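Local coordinates for heme-binding protein A (Haemophilus parasuis 29755, PDB 3TPA) that probably binds glutathione, despite its name, as an extracellular solute-binding protein of family 5, at residues 293-298 with 377-382; 350-355 with 383-388. The protein carries 1 engineered substitution. All blocks are in the same frame, centred on the assembly; numbering follows the deposited sequence.

In the fold
Both contacts lie on the same side of the chain's centre and are built around helix 368-381, which links the two strands of contact 2. Contact 1 (293-298 with 377-382) sets the end of that helix against the turn after helix 286-294; it is a buried contact, yet much of its chemistry is polar and runs through waters. Contact 2 (350-355 with 383-388) pairs two strands at the margin of a mixed sheet, with direct backbone bonds, one largely buried, mostly apolar face and one more exposed, charged face. The two meet at Trp379, whose carbonyl O probably accepts from Val384 N.

Contact 1: residues 293-298 with 377-382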
loop_
_atom_site.group_PDB
_atom_site.type_symbol
_atom_site.label_atom_id
_atom_site.label_comp_id
_atom_site.label_asym_id
_atom_site.label_seq_id
_atom_site.Cartn_x
_atom_site.Cartn_y
_atom_site.Cartn_z
ATOM N N HIS A 293 -19.993 16.994 8.827
ATOM C CA HIS A 293 -19.932 15.523 8.778
ATOM C C HIS A 293 -21.358 14.981 8.617
ATOM O O HIS A 293 -21.618 14.144 7.758
ATOM C CB HIS A 293 -19.244 14.991 10.050
ATOM C CG HIS A 293 -18.713 13.600 9.922
ATOM N ND1 HIS A 293 -17.533 13.187 10.532
ATOM C CD2 HIS A 293 -19.184 12.523 9.252
ATOM C CE1 HIS A 293 -17.318 11.922 10.240
ATOM N NE2 HIS A 293 -18.308 11.488 9.463
ATOM N N HIS A 294 -22.288 15.490 9.421
ATOM C CA HIS A 294 -23.701 15.129 9.276
ATOM C C HIS A 294 -24.257 15.486 7.906
ATOM O O HIS A 294 -25.199 14.861 7.450
ATOM C CB HIS A 294 -24.582 15.800 10.349
ATOM C CG HIS A 294 -24.584 15.092 11.666
ATOM N ND1 HIS A 294 -25.145 13.845 11.838
ATOM C CD2 HIS A 294 -24.104 15.459 12.874
ATOM C CE1 HIS A 294 -24.998 13.466 13.095
ATOM N NE2 HIS A 294 -24.382 14.432 13.748
ATOM N N ALA A 295 -23.685 16.501 7.264
ATOM C CA ALA A 295 -24.165 16.948 5.961
ATOM C C ALA A 295 -23.332 16.386 4.815
ATOM O O ALA A 295 -23.301 16.958 3.736
ATOM C CB ALA A 295 -24.198 18.466 5.893
ATOM N N THR A 296 -22.642 15.279 5.072
ATOM C CA THR A 296 -21.863 14.584 4.050
ATOM C C THR A 296 -22.596 13.280 3.743
ATOM O O THR A 296 -22.668 12.380 4.580
ATOM C CB THR A 296 -20.386 14.317 4.499
ATOM O OG1 THR A 296 -19.744 15.557 4.812
ATOM C CG2 THR A 296 -19.576 13.632 3.390
ATOM N N ASP A 297 -23.177 13.211 2.546
ATOM C CA ASP A 297 -23.947 12.048 2.108
ATOM C C ASP A 297 -22.972 11.017 1.554
ATOM O O ASP A 297 -22.688 11.014 0.363
ATOM C CB ASP A 297 -24.929 12.464 1.003
ATOM C CG ASP A 297 -26.032 11.437 0.774
ATOM O OD1 ASP A 297 -25.836 10.257 1.115
ATOM O OD2 ASP A 297 -27.096 11.810 0.231
ATOM N N LYS A 298 -22.438 10.161 2.423
ATOM C CA LYS A 298 -21.389 9.229 2.016
ATOM C C LYS A 298 -21.904 8.177 1.028
ATOM O O LYS A 298 -21.216 7.834 0.073
ATOM C CB LYS A 298 -20.752 8.547 3.233
ATOM C CG LYS A 298 -20.156 9.526 4.277
ATOM C CD LYS A 298 -19.554 8.795 5.485
ATOM C CE LYS A 298 -19.174 9.778 6.602
ATOM N NZ LYS A 298 -18.409 9.106 7.700
ATOM N N ALA A 377 -23.481 20.792 -2.785
ATOM C CA ALA A 377 -24.947 20.929 -2.872
ATOM C C ALA A 377 -25.648 20.699 -1.545
ATOM O O ALA A 377 -26.611 21.399 -1.214
ATOM C CB ALA A 377 -25.530 19.982 -3.937
ATOM N N ASP A 378 -25.189 19.706 -0.789
ATOM C CA ASP A 378 -25.756 19.449 0.536
ATOM C C ASP A 378 -25.323 20.522 1.526
ATOM O O ASP A 378 -26.136 21.040 2.292
ATOM C CB ASP A 378 -25.386 18.053 1.043
ATOM C CG ASP A 378 -26.153 16.956 0.321
ATOM O OD1 ASP A 378 -27.322 17.209 -0.030
ATOM O OD2 ASP A 378 -25.597 15.857 0.097
ATOM N N TRP A 379 -24.045 20.873 1.514
ATOM C CA TRP A 379 -23.585 21.917 2.416
ATOM C C TRP A 379 -24.374 23.220 2.201
ATOM O O TRP A 379 -24.711 23.912 3.159
ATOM C CB TRP A 379 -22.075 22.144 2.288
ATOM C CG TRP A 379 -21.214 21.056 2.932
ATOM C CD1 TRP A 379 -21.637 19.873 3.474
ATOM C CD2 TRP A 379 -19.790 21.081 3.101
ATOM N NE1 TRP A 379 -20.565 19.152 3.944
ATOM C CE2 TRP A 379 -19.419 19.871 3.730
ATOM C CE3 TRP A 379 -18.791 22.003 2.764
ATOM C CZ2 TRP A 379 -18.095 19.564 4.045
ATOM C CZ3 TRP A 379 -17.473 21.693 3.062
ATOM C CH2 TRP A 379 -17.138 20.485 3.705
ATOM N N ALA A 380 -24.678 23.544 0.948
ATOM C CA ALA A 380 -25.432 24.764 0.632
ATOM C C ALA A 380 -26.791 24.790 1.321
ATOM O O ALA A 380 -27.234 25.832 1.813
ATOM C CB ALA A 380 -25.610 24.916 -0.874
ATOM N N LYS A 381 -27.441 23.631 1.357
ATOM C CA LYS A 381 -28.741 23.493 2.001
ATOM C C LYS A 381 -28.724 23.802 3.499
ATOM O O LYS A 381 -29.766 24.057 4.085
ATOM C CB LYS A 381 -29.316 22.095 1.780
ATOM C CG LYS A 381 -29.654 21.774 0.335
ATOM C CD LYS A 381 -30.288 20.392 0.243
ATOM C CE LYS A 381 -29.594 19.522 -0.789
ATOM N NZ LYS A 381 -30.043 18.102 -0.731
ATOM N N ILE A 382 -27.560 23.770 4.132
ATOM C CA ILE A 382 -27.501 24.146 5.550
ATOM C C ILE A 382 -26.831 25.498 5.750
ATOM O O ILE A 382 -26.436 25.845 6.853
ATOM C CB ILE A 382 -26.821 23.086 6.438
ATOM C CG1 ILE A 382 -25.323 22.985 6.124
ATOM C CG2 ILE A 382 -27.517 21.745 6.295
ATOM C CD1 ILE A 382 -24.556 22.156 7.141
HETATM O O HOH W 1 -23.157 15.658 1.050
HETATM O O HOH W 2 -27.395 14.032 -0.866
#
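The indole of Trp379 presents its pyrrole edge to the turn at Ala295 and Thr296. Near the ring plane lie Ala295 O, 3.4 Å from Trp379 CD1, and Thr296 OG1, 3.8 Å from Trp379 NE1. The ring N-H is not given to either of these oxygens: it bonds to Leu292 O, which the Thr296 hydroxyl also engages. At the six-membered end of the ring sit Ile355 and Ala386 of the neighbouring strands.

The carboxylate of Asp378 is the second flat group, and its two oxygens have different company. Lys381 NZ comes nearly along the C-O axis of Asp378 OD1 in a salt bridge of 2.9 Å, while OD2 accepts from two waters. One of these waters also donates to Ala295 O and accepts from Asp297 N at 2.9 Å, tying together three polar atoms of the two segments. The other donates to Asp297 OD2, joining two carboxylates whose OD2 atoms, in Asp297 and Asp378, stand 4.3 Å apart.

Apolar packing is small. Ala295 CB touches Trp379 CD1 at 3.8 Å and, at 3.9 Å, Ile382 CD1, which extends anti to its own CA (chi2 169°). Leu335 and Leu342 of helix 335-344 extend this patch.

Here a helix end meets a turn between helices: Ala295 leaves helix 286-294, and Asp297 N-caps helix 298-306 through OD1 to Ala300 N. Two nearby acids would repel each other if both are ionised; the water that donates to both carboxylates, the salt bridge to Lys381 and the cap could reduce that cost.

Contact 2: residues 350-355 with 383-388; sequences GFETEI and GVKAKL
Phe351 packs beside Val384 in a parallel pair of strands, the two β-strands of a beta-alpha-beta unit whose connection is helix 368-381. The tight side is the face carrying Phe351, Thr353, Ile355, Val384, Ala386 and Leu388. Val384 CG2 lies over the Phe351 ring in a CH-pi contact, 4.3 Å from the ring centroid. Thr353 CG2, set by OG1 standing anti to the backbone N (chi1 -173°), touches both Ala386 CB, at 3.6 Å, and Val384 CG1. Ile355 CD1 also reaches Ala386 CB, at 3.7 Å, and Leu388 CD2 lies beside Ile355. Helices 286-294 and 368-381 pack here through Leu292 on Val384 and Ile375 on Ile355.

The other face is looser and more open to solvent. Glu352 and Lys385 cross there, touching through aliphatic carbons, with Glu352 OE2 still 6.7 Å from Lys385 NZ. The Lys387 amine runs off from the partner strand.

Five backbone bonds join the strands, from Phe351 N to Gly383 O at one end to Ile355 N to Lys387 O (2.9 Å) at the other. Gly383 O takes Phe351 N in a bent bond (136° at the hydrogen) and Lys385 NZ at 3.0 Å, from opposite faces of its carbonyl plane.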
loop_
_atom_site.group_PDB
_atom_site.type_symbol
_atom_site.label_atom_id
_atom_site.label_comp_id
_atom_site.label_asym_id
_atom_site.label_seq_id
_atom_site.Cartn_x
_atom_site.Cartn_y
_atom_site.Cartn_z
ATOM N N GLY A 350 -24.894 30.048 8.807
ATOM C CA GLY A 350 -23.747 29.343 8.269
ATOM C C GLY A 350 -22.612 30.302 7.954
ATOM O O GLY A 350 -22.388 31.278 8.674
ATOM N N PHE A 351 -21.905 30.035 6.862
ATOM C CA PHE A 351 -20.718 30.806 6.511
ATOM C C PHE A 351 -20.224 30.452 5.101
ATOM O O PHE A 351 -20.756 29.563 4.453
ATOM C CB PHE A 351 -19.610 30.565 7.552
ATOM C CG PHE A 351 -19.215 29.116 7.699
ATOM C CD1 PHE A 351 -18.176 28.588 6.950
ATOM C CD2 PHE A 351 -19.886 28.284 8.583
ATOM C CE1 PHE A 351 -17.811 27.254 7.086
ATOM C CE2 PHE A 351 -19.528 26.949 8.716
ATOM C CZ PHE A 351 -18.491 26.438 7.967
ATOM N N GLU A 352 -19.208 31.162 4.628
ATOM C CA GLU A 352 -18.647 30.865 3.323
ATOM C C GLU A 352 -17.312 30.162 3.504
ATOM O O GLU A 352 -16.575 30.433 4.451
ATOM C CB GLU A 352 -18.455 32.141 2.490
ATOM C CG GLU A 352 -19.722 32.965 2.245
ATOM C CD GLU A 352 -19.405 34.305 1.595
ATOM O OE1 GLU A 352 -18.410 34.943 2.005
ATOM O OE2 GLU A 352 -20.132 34.717 0.666
ATOM N N THR A 353 -16.999 29.263 2.585
ATOM C CA THR A 353 -15.755 28.501 2.663
ATOM C C THR A 353 -15.381 27.998 1.266
ATOM O O THR A 353 -15.942 28.456 0.277
ATOM C CB THR A 353 -15.863 27.339 3.684
ATOM O OG1 THR A 353 -14.584 26.721 3.848
ATOM C CG2 THR A 353 -16.889 26.292 3.229
ATOM N N GLU A 354 -14.429 27.075 1.184
ATOM C CA GLU A 354 -13.976 26.551 -0.094
ATOM C C GLU A 354 -13.771 25.052 -0.011
ATOM O O GLU A 354 -13.405 24.522 1.034
ATOM C CB GLU A 354 -12.638 27.172 -0.500
ATOM C CG GLU A 354 -12.616 28.670 -0.700
ATOM C CD GLU A 354 -11.227 29.166 -1.097
ATOM O OE1 GLU A 354 -10.233 28.727 -0.475
ATOM O OE2 GLU A 354 -11.127 29.976 -2.046
ATOM N N ILE A 355 -14.000 24.367 -1.122
ATOM C CA ILE A 355 -13.644 22.961 -1.227
ATOM C C ILE A 355 -12.591 22.814 -2.320
ATOM O O ILE A 355 -12.872 23.017 -3.499
ATOM C CB ILE A 355 -14.848 22.080 -1.562
ATOM C CG1 ILE A 355 -15.885 22.107 -0.434
ATOM C CG2 ILE A 355 -14.397 20.643 -1.834
ATOM C CD1 ILE A 355 -17.259 21.610 -0.885
ATOM N N GLY A 383 -26.711 26.257 4.668
ATOM C CA GLY A 383 -26.203 27.611 4.745
ATOM C C GLY A 383 -24.698 27.730 4.647
ATOM O O GLY A 383 -24.147 28.809 4.855
ATOM N N VAL A 384 -24.023 26.624 4.345
ATOM C CA VAL A 384 -22.571 26.672 4.143
ATOM C C VAL A 384 -22.282 26.833 2.653
ATOM O O VAL A 384 -22.523 25.914 1.860
ATOM C CB VAL A 384 -21.857 25.412 4.654
ATOM C CG1 VAL A 384 -20.397 25.400 4.181
ATOM C CG2 VAL A 384 -21.934 25.322 6.165
ATOM N N LYS A 385 -21.754 27.996 2.279
ATOM C CA LYS A 385 -21.538 28.314 0.874
ATOM C C LYS A 385 -20.095 28.045 0.488
ATOM O O LYS A 385 -19.224 28.892 0.688
ATOM C CB LYS A 385 -21.874 29.773 0.589
ATOM C CG LYS A 385 -23.298 30.170 0.952
ATOM C CD LYS A 385 -23.355 30.862 2.306
ATOM C CE LYS A 385 -24.790 31.212 2.681
ATOM N NZ LYS A 385 -24.922 31.569 4.128
ATOM N N ALA A 386 -19.856 26.872 -0.081
ATOM C CA ALA A 386 -18.503 26.430 -0.387
ATOM C C ALA A 386 -18.247 26.443 -1.893
ATOM O O ALA A 386 -18.847 25.670 -2.648
ATOM C CB ALA A 386 -18.278 25.029 0.183
ATOM N N LYS A 387 -17.362 27.332 -2.325
ATOM C CA LYS A 387 -16.940 27.403 -3.716
ATOM C C LYS A 387 -15.938 26.288 -4.033
ATOM O O LYS A 387 -15.028 26.026 -3.247
ATOM C CB LYS A 387 -16.300 28.764 -3.977
ATOM C CG LYS A 387 -16.084 29.089 -5.447
ATOM C CD LYS A 387 -15.607 30.517 -5.619
ATOM C CE LYS A 387 -15.515 30.899 -7.082
ATOM N NZ LYS A 387 -15.937 32.314 -7.280
ATOM N N LEU A 388 -16.107 25.626 -5.176
ATOM C CA LEU A 388 -15.129 24.632 -5.620
ATOM C C LEU A 388 -13.904 25.353 -6.154
ATOM O O LEU A 388 -14.012 26.279 -6.949
ATOM C CB LEU A 388 -15.708 23.716 -6.699
ATOM C CG LEU A 388 -16.939 22.912 -6.295
ATOM C CD1 LEU A 388 -17.146 21.779 -7.282
ATOM C CD2 LEU A 388 -16.768 22.369 -4.897
#